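Local coordinates for CELL division inhibitor (Pyrococcus furiosus, PDB 1G3Q), which binds ADP and magnesium at a P-loop and is probably a MinD-type ATPase with a role in the control of cell division, at residues Ser6-Lys11 against Ser129-Gly134; Gly15-Thr20 against Ala44-Val49; Leu35-Asp40 against Ile115-Pro120. All blocks are in the same frame, centred on the assembly; numbering follows the deposited sequence.

Contact 1 (Ser6-Lys11 against Ser129-Gly134); sequences SIVSGK and SAMLSG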
loop_
_atom_site.group_PDB
_atom_site.type_symbol
_atom_site.label_atom_id
_atom_site.label_comp_id
_atom_site.label_asym_id
_atom_site.label_seq_id
_atom_site.Cartn_x
_atom_site.Cartn_y
_atom_site.Cartn_z
ATOM N N SER A 6 5.083 0.944 -4.848
ATOM C CA SER A 6 4.762 1.889 -3.788
ATOM C C SER A 6 3.284 2.264 -3.874
ATOM O O SER A 6 2.797 2.664 -4.933
ATOM C CB SER A 6 5.622 3.151 -3.914
ATOM O OG SER A 6 6.999 2.847 -3.771
ATOM N N ILE A 7 2.573 2.115 -2.759
ATOM C CA ILE A 7 1.151 2.445 -2.686
ATOM C C ILE A 7 1.149 3.858 -2.123
ATOM O O ILE A 7 1.442 4.058 -0.948
ATOM C CB ILE A 7 0.408 1.492 -1.724
ATOM C CG1 ILE A 7 0.729 0.038 -2.086
ATOM C CG2 ILE A 7 -1.094 1.736 -1.797
ATOM C CD1 ILE A 7 0.401 -0.338 -3.523
ATOM N N VAL A 8 0.804 4.831 -2.960
ATOM C CA VAL A 8 0.872 6.234 -2.555
ATOM C C VAL A 8 -0.392 7.066 -2.702
ATOM O O VAL A 8 -1.387 6.626 -3.273
ATOM C CB VAL A 8 1.983 6.940 -3.358
ATOM C CG1 VAL A 8 3.264 6.115 -3.304
ATOM C CG2 VAL A 8 1.540 7.115 -4.813
ATOM N N SER A 9 -0.324 8.290 -2.185
ATOM C CA SER A 9 -1.443 9.219 -2.259
ATOM C C SER A 9 -1.022 10.644 -1.936
ATOM O O SER A 9 0.034 10.879 -1.339
ATOM C CB SER A 9 -2.554 8.803 -1.298
ATOM O OG SER A 9 -3.662 9.676 -1.420
ATOM N N GLY A 10 -1.860 11.595 -2.334
ATOM C CA GLY A 10 -1.580 12.989 -2.061
ATOM C C GLY A 10 -2.082 13.342 -0.677
ATOM O O GLY A 10 -1.614 14.296 -0.059
ATOM N N LYS A 11 -3.038 12.564 -0.184
ATOM C CA LYS A 11 -3.606 12.800 1.138
ATOM C C LYS A 11 -3.718 11.511 1.941
ATOM O O LYS A 11 -3.732 10.417 1.380
ATOM C CB LYS A 11 -4.998 13.424 1.022
ATOM C CG LYS A 11 -5.032 14.796 0.370
ATOM C CD LYS A 11 -6.452 15.351 0.384
ATOM C CE LYS A 11 -6.513 16.762 -0.171
ATOM N NZ LYS A 11 -7.911 17.278 -0.154
ATOM N N SER A 129 10.940 9.028 1.268
ATOM C CA SER A 129 11.827 7.894 1.522
ATOM C C SER A 129 11.133 6.564 1.243
ATOM O O SER A 129 11.738 5.636 0.711
ATOM C CB SER A 129 12.310 7.914 2.973
ATOM O OG SER A 129 13.005 9.114 3.255
ATOM N N ALA A 130 9.861 6.480 1.609
ATOM C CA ALA A 130 9.093 5.260 1.404
ATOM C C ALA A 130 8.755 5.082 -0.071
ATOM O O ALA A 130 9.061 4.046 -0.662
ATOM C CB ALA A 130 7.810 5.302 2.243
ATOM N N MET A 131 8.135 6.094 -0.669
ATOM C CA MET A 131 7.753 6.020 -2.075
ATOM C C MET A 131 8.941 5.724 -2.981
ATOM O O MET A 131 8.834 4.918 -3.907
ATOM C CB MET A 131 7.089 7.327 -2.521
ATOM C CG MET A 131 5.816 7.666 -1.762
ATOM S SD MET A 131 4.965 9.094 -2.452
ATOM C CE MET A 131 6.064 10.422 -1.904
ATOM N N LEU A 132 10.073 6.369 -2.710
ATOM C CA LEU A 132 11.267 6.175 -3.522
ATOM C C LEU A 132 11.944 4.827 -3.312
ATOM O O LEU A 132 12.976 4.542 -3.931
ATOM C CB LEU A 132 12.271 7.303 -3.275
ATOM C CG LEU A 132 11.837 8.676 -3.804
ATOM C CD1 LEU A 132 12.889 9.721 -3.456
ATOM C CD2 LEU A 132 11.639 8.601 -5.308
ATOM N N SER A 133 11.370 4.001 -2.440
ATOM C CA SER A 133 11.915 2.670 -2.189
ATOM C C SER A 133 11.347 1.704 -3.224
ATOM O O SER A 133 11.819 0.573 -3.354
ATOM C CB SER A 133 11.546 2.182 -0.782
ATOM O OG SER A 133 12.232 2.911 0.222
ATOM N N GLY A 134 10.333 2.156 -3.954
ATOM C CA GLY A 134 9.713 1.316 -4.968
ATOM C C GLY A 134 10.189 1.589 -6.388
ATOM O O GLY A 134 10.870 2.580 -6.643
#
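M131 reaches from the last turn of helix 125-131 across V8 of the central strand 3-8, and the two side chains cross at about a right angle. Starting at the helix, M131 CB stands 4.1 Å from V8 CG1, a loose approach. The next atom is the tight one: M131 CG meets V8 CG1 at 3.4 Å, closer than two carbons usually pack. M131 SD stays on the same methyl, 3.5 Å from V8 CG1. At chi3 (-73°) the chain bends, and CE leaves the valine. The methionine also touches V154 and L158 of helix 145-160, so its side chain links that helix with strand 3-8.

Two residues back along the strand the contact turns polar. S6 OG donates to the carbonyl oxygen of M131 at 2.8 Å, with a C=O...donor angle of 121° and the donor tilted 23° from the carbonyl plane. That same oxygen accepts from G134 N at 3.1 Å, closing the type I turn M131-G134, and both donors arrive from one face of its plane. S6 OG also lies 3.3 Å from G134 CA, where a CB on the glycine would run into the hydroxyl. S133 OG ties the turn back to the helix by donating to S129 O.

The buried carbonyl oxygen of M131, at the C-terminal end of the helix, is thus held by two donors, the S6 hydroxyl and G134 N, while the methionine and valine side chains make the apolar part of the interface.

Contact 2 (Gly15-Thr20 against Ala44-Val49); sequences GKTTVT and ANLSLV. With MG (magnesium ion), chain B; ADP (adenosine-5'-diphosphate), chain C.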
loop_
_atom_site.group_PDB
_atom_site.type_symbol
_atom_site.label_atom_id
_atom_site.label_comp_id
_atom_site.label_asym_id
_atom_site.label_seq_id
_atom_site.Cartn_x
_atom_site.Cartn_y
_atom_site.Cartn_z
ATOM N N GLY A 15 -6.897 5.410 1.709
ATOM C CA GLY A 15 -6.992 3.969 1.563
ATOM C C GLY A 15 -5.700 3.223 1.282
ATOM O O GLY A 15 -5.732 2.050 0.913
ATOM N N LYS A 16 -4.560 3.878 1.471
ATOM C CA LYS A 16 -3.274 3.239 1.202
ATOM C C LYS A 16 -3.066 1.923 1.951
ATOM O O LYS A 16 -2.693 0.912 1.355
ATOM C CB LYS A 16 -2.131 4.212 1.517
ATOM C CG LYS A 16 -2.071 5.396 0.558
ATOM C CD LYS A 16 -0.967 6.387 0.912
ATOM C CE LYS A 16 -1.335 7.260 2.107
ATOM N NZ LYS A 16 -1.375 6.509 3.391
ATOM N N THR A 17 -3.295 1.928 3.257
ATOM C CA THR A 17 -3.113 0.702 4.023
ATOM C C THR A 17 -4.125 -0.353 3.599
ATOM O O THR A 17 -3.785 -1.534 3.472
ATOM C CB THR A 17 -3.224 0.977 5.531
ATOM O OG1 THR A 17 -2.154 1.843 5.912
ATOM C CG2 THR A 17 -3.103 -0.321 6.334
ATOM N N THR A 18 -5.360 0.081 3.359
ATOM C CA THR A 18 -6.431 -0.816 2.936
ATOM C C THR A 18 -6.108 -1.462 1.585
ATOM O O THR A 18 -6.304 -2.666 1.395
ATOM C CB THR A 18 -7.774 -0.066 2.826
ATOM O OG1 THR A 18 -8.142 0.453 4.111
ATOM C CG2 THR A 18 -8.872 -0.998 2.335
ATOM N N VAL A 19 -5.618 -0.661 0.644
ATOM C CA VAL A 19 -5.261 -1.188 -0.667
ATOM C C VAL A 19 -4.059 -2.121 -0.524
ATOM O O VAL A 19 -4.045 -3.209 -1.093
ATOM C CB VAL A 19 -4.932 -0.047 -1.658
ATOM C CG1 VAL A 19 -4.340 -0.609 -2.948
ATOM C CG2 VAL A 19 -6.199 0.724 -1.975
ATOM N N THR A 20 -3.058 -1.705 0.247
ATOM C CA THR A 20 -1.874 -2.538 0.445
ATOM C C THR A 20 -2.264 -3.914 0.989
ATOM O O THR A 20 -1.863 -4.943 0.445
ATOM C CB THR A 20 -0.881 -1.903 1.444
ATOM O OG1 THR A 20 -0.466 -0.614 0.969
ATOM C CG2 THR A 20 0.345 -2.795 1.601
ATOM N N ALA A 44 2.134 3.386 11.939
ATOM C CA ALA A 44 2.182 1.976 11.571
ATOM C C ALA A 44 0.846 1.297 11.849
ATOM O O ALA A 44 0.450 1.164 13.003
ATOM C CB ALA A 44 3.297 1.279 12.338
ATOM N N ASN A 45 0.155 0.881 10.788
ATOM C CA ASN A 45 -1.143 0.215 10.911
ATOM C C ASN A 45 -1.206 -1.094 10.119
ATOM O O ASN A 45 -2.003 -1.971 10.432
ATOM C CB ASN A 45 -2.273 1.116 10.384
ATOM C CG ASN A 45 -2.470 2.371 11.210
ATOM O OD1 ASN A 45 -2.753 2.306 12.407
ATOM N ND2 ASN A 45 -2.335 3.527 10.569
ATOM N N LEU A 46 -0.368 -1.214 9.093
ATOM C CA LEU A 46 -0.380 -2.387 8.219
ATOM C C LEU A 46 -0.373 -3.757 8.896
ATOM O O LEU A 46 -1.235 -4.587 8.620
ATOM C CB LEU A 46 0.775 -2.309 7.223
ATOM C CG LEU A 46 0.767 -3.377 6.129
ATOM C CD1 LEU A 46 -0.511 -3.266 5.300
ATOM C CD2 LEU A 46 1.997 -3.197 5.246
ATOM N N SER A 47 0.596 -3.995 9.771
ATOM C CA SER A 47 0.694 -5.279 10.462
ATOM C C SER A 47 -0.604 -5.634 11.192
ATOM O O SER A 47 -1.072 -6.772 11.132
ATOM C CB SER A 47 1.856 -5.248 11.458
ATOM O OG SER A 47 2.197 -6.553 11.894
ATOM N N LEU A 48 -1.189 -4.653 11.871
ATOM C CA LEU A 48 -2.427 -4.868 12.616
ATOM C C LEU A 48 -3.569 -5.248 11.668
ATOM O O LEU A 48 -4.364 -6.148 11.951
ATOM C CB LEU A 48 -2.793 -3.596 13.383
ATOM C CG LEU A 48 -3.365 -3.768 14.791
ATOM C CD1 LEU A 48 -4.553 -4.715 14.745
ATOM C CD2 LEU A 48 -2.287 -4.316 15.728
ATOM N N VAL A 49 -3.643 -4.552 10.541
ATOM C CA VAL A 49 -4.676 -4.809 9.546
ATOM C C VAL A 49 -4.512 -6.205 8.931
ATOM O O VAL A 49 -5.468 -6.786 8.417
ATOM C CB VAL A 49 -4.638 -3.706 8.460
ATOM C CG1 VAL A 49 -5.389 -4.134 7.221
ATOM C CG2 VAL A 49 -5.258 -2.430 9.028
HETATM MG MG MG B . -2.311 3.940 6.363
HETATM P PB ADP C . -4.717 5.559 4.716
HETATM O O1B ADP C . -4.489 6.582 5.715
HETATM O O2B ADP C . -4.705 6.160 3.373
HETATM O O3B ADP C . -3.707 4.246 4.757
HETATM P PA ADP C . -6.688 3.637 5.369
HETATM O O1A ADP C . -6.345 3.287 6.703
HETATM O O2A ADP C . -6.362 2.622 4.402
HETATM O O3A ADP C . -6.137 4.977 4.922
HETATM O "O5'" ADP C . -8.180 3.824 5.362
HETATM C "C5'" ADP C . -8.890 4.786 6.233
HETATM C "C4'" ADP C . -10.146 4.214 6.784
HETATM O "O4'" ADP C . -11.191 4.138 5.771
HETATM C "C3'" ADP C . -10.032 2.814 7.300
HETATM O "O3'" ADP C . -10.679 2.694 8.564
HETATM C "C2'" ADP C . -10.708 1.925 6.301
HETATM O "O2'" ADP C . -11.340 0.761 6.829
HETATM C "C1'" ADP C . -11.701 2.783 5.640
HETATM N N9 ADP C . -11.819 2.561 4.172
HETATM C C8 ADP C . -10.882 2.607 3.127
HETATM N N7 ADP C . -11.348 2.351 1.939
HETATM C C5 ADP C . -12.684 2.115 2.171
HETATM C C6 ADP C . -13.762 1.778 1.304
HETATM N N6 ADP C . -13.544 1.640 -0.004
HETATM N N1 ADP C . -15.030 1.599 1.862
HETATM C C2 ADP C . -15.227 1.745 3.208
HETATM N N3 ADP C . -14.259 2.062 4.102
HETATM C C4 ADP C . -13.006 2.236 3.526
HETATM O O HOH W 1 -0.448 4.415 4.882
HETATM O O HOH W 2 -0.725 3.602 8.087
HETATM O O HOH W 3 -3.972 3.541 8.041
HETATM O O HOH W 4 -2.192 6.297 7.170
#
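T17 and T20 of helix 16-29 pack against L46 at the start of the short helix 46-49, where the P-loop (Walker A motif) that holds ADP and magnesium, and to which T17 belongs, runs into the longer helix. The direct contact is apolar. T17 has OG1 anti to its carbonyl carbon (chi1 -64°), which puts CG2 anti to the backbone N, where it meets the second segment: T17 CG2 lies 3.9 Å from L46 CA and is also touched by V49 CG2. One turn on, T20 CG2 rests 3.8 Å from L46 CD1, the two side chains crossing at about a right angle.

Hydrogen bonds hold the helix start and the nucleotide. T20 OG1 donates to K16 O at 2.7 Å from above the carbonyl plane, and T20 N reaches the same oxygen from the opposite face. An alanine in place of T20 would probably open a gap beside the L46 methyl groups and leave K16 O with the backbone donor alone of these two. The amides of G15 and K16 both point to ADP O2B, T17 N donates to ADP O3B at 2.8 Å, and T18 grips ADP O2A with both N and OG1. K16 NZ adds a weak bond to ADP O2B at 3.3 Å, and also bonds to C119 O.

Metal coordination is the third kind. Magnesium takes T17 OG1, ADP O3B and four waters. T17 OG1 also has D118 OD2 as a hydrogen-bond partner, modelled so close that the detail of the bond is doubtful. From the second segment, N45 ND2 donates to one of the metal-bound waters, the oxygen lying 3.0 Å from the amide nitrogen.

Contact 3 (Leu35-Asp40 against Ile115-Pro120); sequences LAVDGD and ILIDCP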
loop_
_atom_site.group_PDB
_atom_site.type_symbol
_atom_site.label_atom_id
_atom_site.label_comp_id
_atom_site.label_asym_id
_atom_site.label_seq_id
_atom_site.Cartn_x
_atom_site.Cartn_y
_atom_site.Cartn_z
ATOM N N LEU A 35 5.238 -9.512 -0.023
ATOM C CA LEU A 35 5.774 -8.920 1.198
ATOM C C LEU A 35 5.082 -7.569 1.331
ATOM O O LEU A 35 5.265 -6.683 0.490
ATOM C CB LEU A 35 7.288 -8.692 1.129
ATOM C CG LEU A 35 7.803 -7.959 2.382
ATOM C CD1 LEU A 35 7.600 -8.843 3.617
ATOM C CD2 LEU A 35 9.272 -7.593 2.229
ATOM N N ALA A 36 4.265 -7.423 2.367
ATOM C CA ALA A 36 3.568 -6.166 2.612
ATOM C C ALA A 36 4.466 -5.375 3.559
ATOM O O ALA A 36 4.744 -5.817 4.672
ATOM C CB ALA A 36 2.209 -6.433 3.255
ATOM N N VAL A 37 4.923 -4.211 3.110
ATOM C CA VAL A 37 5.819 -3.383 3.906
ATOM C C VAL A 37 5.130 -2.147 4.484
ATOM O O VAL A 37 4.492 -1.387 3.759
ATOM C CB VAL A 37 7.025 -2.921 3.051
ATOM C CG1 VAL A 37 7.959 -2.050 3.877
ATOM C CG2 VAL A 37 7.776 -4.140 2.508
ATOM N N ASP A 38 5.261 -1.950 5.791
ATOM C CA ASP A 38 4.659 -0.784 6.421
ATOM C C ASP A 38 5.666 0.357 6.424
ATOM O O ASP A 38 6.461 0.495 7.356
ATOM C CB ASP A 38 4.238 -1.079 7.863
ATOM C CG ASP A 38 3.351 0.013 8.432
ATOM O OD1 ASP A 38 3.345 1.127 7.859
ATOM O OD2 ASP A 38 2.661 -0.230 9.443
ATOM N N GLY A 39 5.633 1.169 5.373
ATOM C CA GLY A 39 6.546 2.294 5.283
ATOM C C GLY A 39 5.983 3.562 5.907
ATOM O O GLY A 39 6.561 4.642 5.755
ATOM N N ASP A 40 4.849 3.445 6.593
ATOM C CA ASP A 40 4.242 4.605 7.241
ATOM C C ASP A 40 4.808 4.644 8.655
ATOM O O ASP A 40 4.149 4.266 9.627
ATOM C CB ASP A 40 2.719 4.471 7.285
ATOM C CG ASP A 40 2.031 5.817 7.352
ATOM O OD1 ASP A 40 2.602 6.727 7.986
ATOM O OD2 ASP A 40 0.924 5.966 6.783
ATOM N N ILE A 115 6.432 -6.742 -3.664
ATOM C CA ILE A 115 6.733 -6.092 -2.399
ATOM C C ILE A 115 5.869 -4.844 -2.475
ATOM O O ILE A 115 6.115 -3.953 -3.289
ATOM C CB ILE A 115 8.224 -5.711 -2.264
ATOM C CG1 ILE A 115 9.082 -6.981 -2.250
ATOM C CG2 ILE A 115 8.443 -4.914 -0.976
ATOM C CD1 ILE A 115 10.569 -6.740 -2.051
ATOM N N LEU A 116 4.828 -4.794 -1.654
ATOM C CA LEU A 116 3.928 -3.651 -1.675
ATOM C C LEU A 116 4.230 -2.752 -0.484
ATOM O O LEU A 116 4.110 -3.175 0.666
ATOM C CB LEU A 116 2.478 -4.139 -1.642
ATOM C CG LEU A 116 2.155 -5.228 -2.678
ATOM C CD1 LEU A 116 0.684 -5.630 -2.569
ATOM C CD2 LEU A 116 2.458 -4.711 -4.088
ATOM N N ILE A 117 4.626 -1.514 -0.765
ATOM C CA ILE A 117 4.976 -0.573 0.291
ATOM C C ILE A 117 3.850 0.392 0.641
ATOM O O ILE A 117 3.453 1.225 -0.174
ATOM C CB ILE A 117 6.209 0.277 -0.094
ATOM C CG1 ILE A 117 7.327 -0.616 -0.640
ATOM C CG2 ILE A 117 6.702 1.042 1.129
ATOM C CD1 ILE A 117 8.440 0.162 -1.348
ATOM N N ASP A 118 3.341 0.268 1.861
ATOM C CA ASP A 118 2.287 1.142 2.361
ATOM C C ASP A 118 3.022 2.427 2.733
ATOM O O ASP A 118 3.812 2.443 3.675
ATOM C CB ASP A 118 1.648 0.512 3.602
ATOM C CG ASP A 118 0.462 1.303 4.122
ATOM O OD1 ASP A 118 0.100 2.339 3.515
ATOM O OD2 ASP A 118 -0.111 0.874 5.149
ATOM N N CYS A 119 2.771 3.500 1.992
ATOM C CA CYS A 119 3.456 4.764 2.249
ATOM C C CYS A 119 2.624 5.832 2.932
ATOM O O CYS A 119 1.399 5.851 2.828
ATOM C CB CYS A 119 3.970 5.370 0.934
ATOM S SG CYS A 119 5.032 4.316 -0.064
ATOM N N PRO A 120 3.286 6.722 3.680
ATOM C CA PRO A 120 2.518 7.783 4.326
ATOM C C PRO A 120 2.234 8.718 3.150
ATOM O O PRO A 120 2.925 8.654 2.133
ATOM C CB PRO A 120 3.511 8.375 5.324
ATOM C CG PRO A 120 4.838 8.132 4.678
ATOM C CD PRO A 120 4.693 6.736 4.118
HETATM O O HOH W 1 -0.448 4.415 4.882
#
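V37 and I115 lie on neighbouring parallel strands and meet at the tight end of the contact, V37 CG2 touching I115 CG2 at 3.6 Å. Both branches sit on the face they share with L35 and I117; with V37 CG1 anti to the backbone N (chi1 180°), CG2 is the branch left beside that nitrogen to make the touch. The backbones are knitted together just here. L116 N donates to L35 O, V37 N to L116 O at 2.8 Å in a nearly straight bond (174°), and D118 N to V37 O, the last approached almost head-on to the carbonyl. A36, L116 and D118 point to the other face, under helix 16-29.

Past D118 the regular pairing gives way. G39 N makes only a weak bond to D118 O (126°), and the first segment turns: D40 N donates to D38 OD1 at 3.0 Å, an Asx turn. Here P120 meets a carboxylate and the carbonyl oxygen of G39, which lies 3.2 Å from P120 CD. The side chains of D40 and P120 pass alongside each other, pointing opposite ways, with D40 OD1 3.3 Å from P120 CB and D40 OD2 3.4 Å from P120 CA. P120, unlike its buried neighbours, is partly open to solvent. A magnesium-bound water lies 2.8 Å from D40 OD2 and also near D118 OD1, while the other carboxylate oxygen of D118 faces T17 of the P-loop.

D40 and D118 can both bind magnesium in this protein, although neither coordinates the ion directly in this model. D118, ending strand 114-118 next to the P-loop strand 3-8, is consistent with the Walker B aspartate of P-loop NTPases.

How the contacts relate
All three contacts gather around neighbouring strands of one mainly parallel sheet, in the order 34-38, 114-118, 3-8. Contact 3 joins the first two; its centre is about 8 Å from those of contacts 1 and 2, which lie about 13 Å apart. Strand 3-8 runs through the P-loop into helix 16-29, which packs on the face carrying I7, L116 and D118, with I7 against T20, while helix 125-131 of contact 1 packs on the face of S6 and V8. Along the chain, contacts 2 and 3 alternate their segments and both are nested inside the loop closed by contact 1. The arrangement brings the P-loop, D40 and D118 together at the strand ends around magnesium.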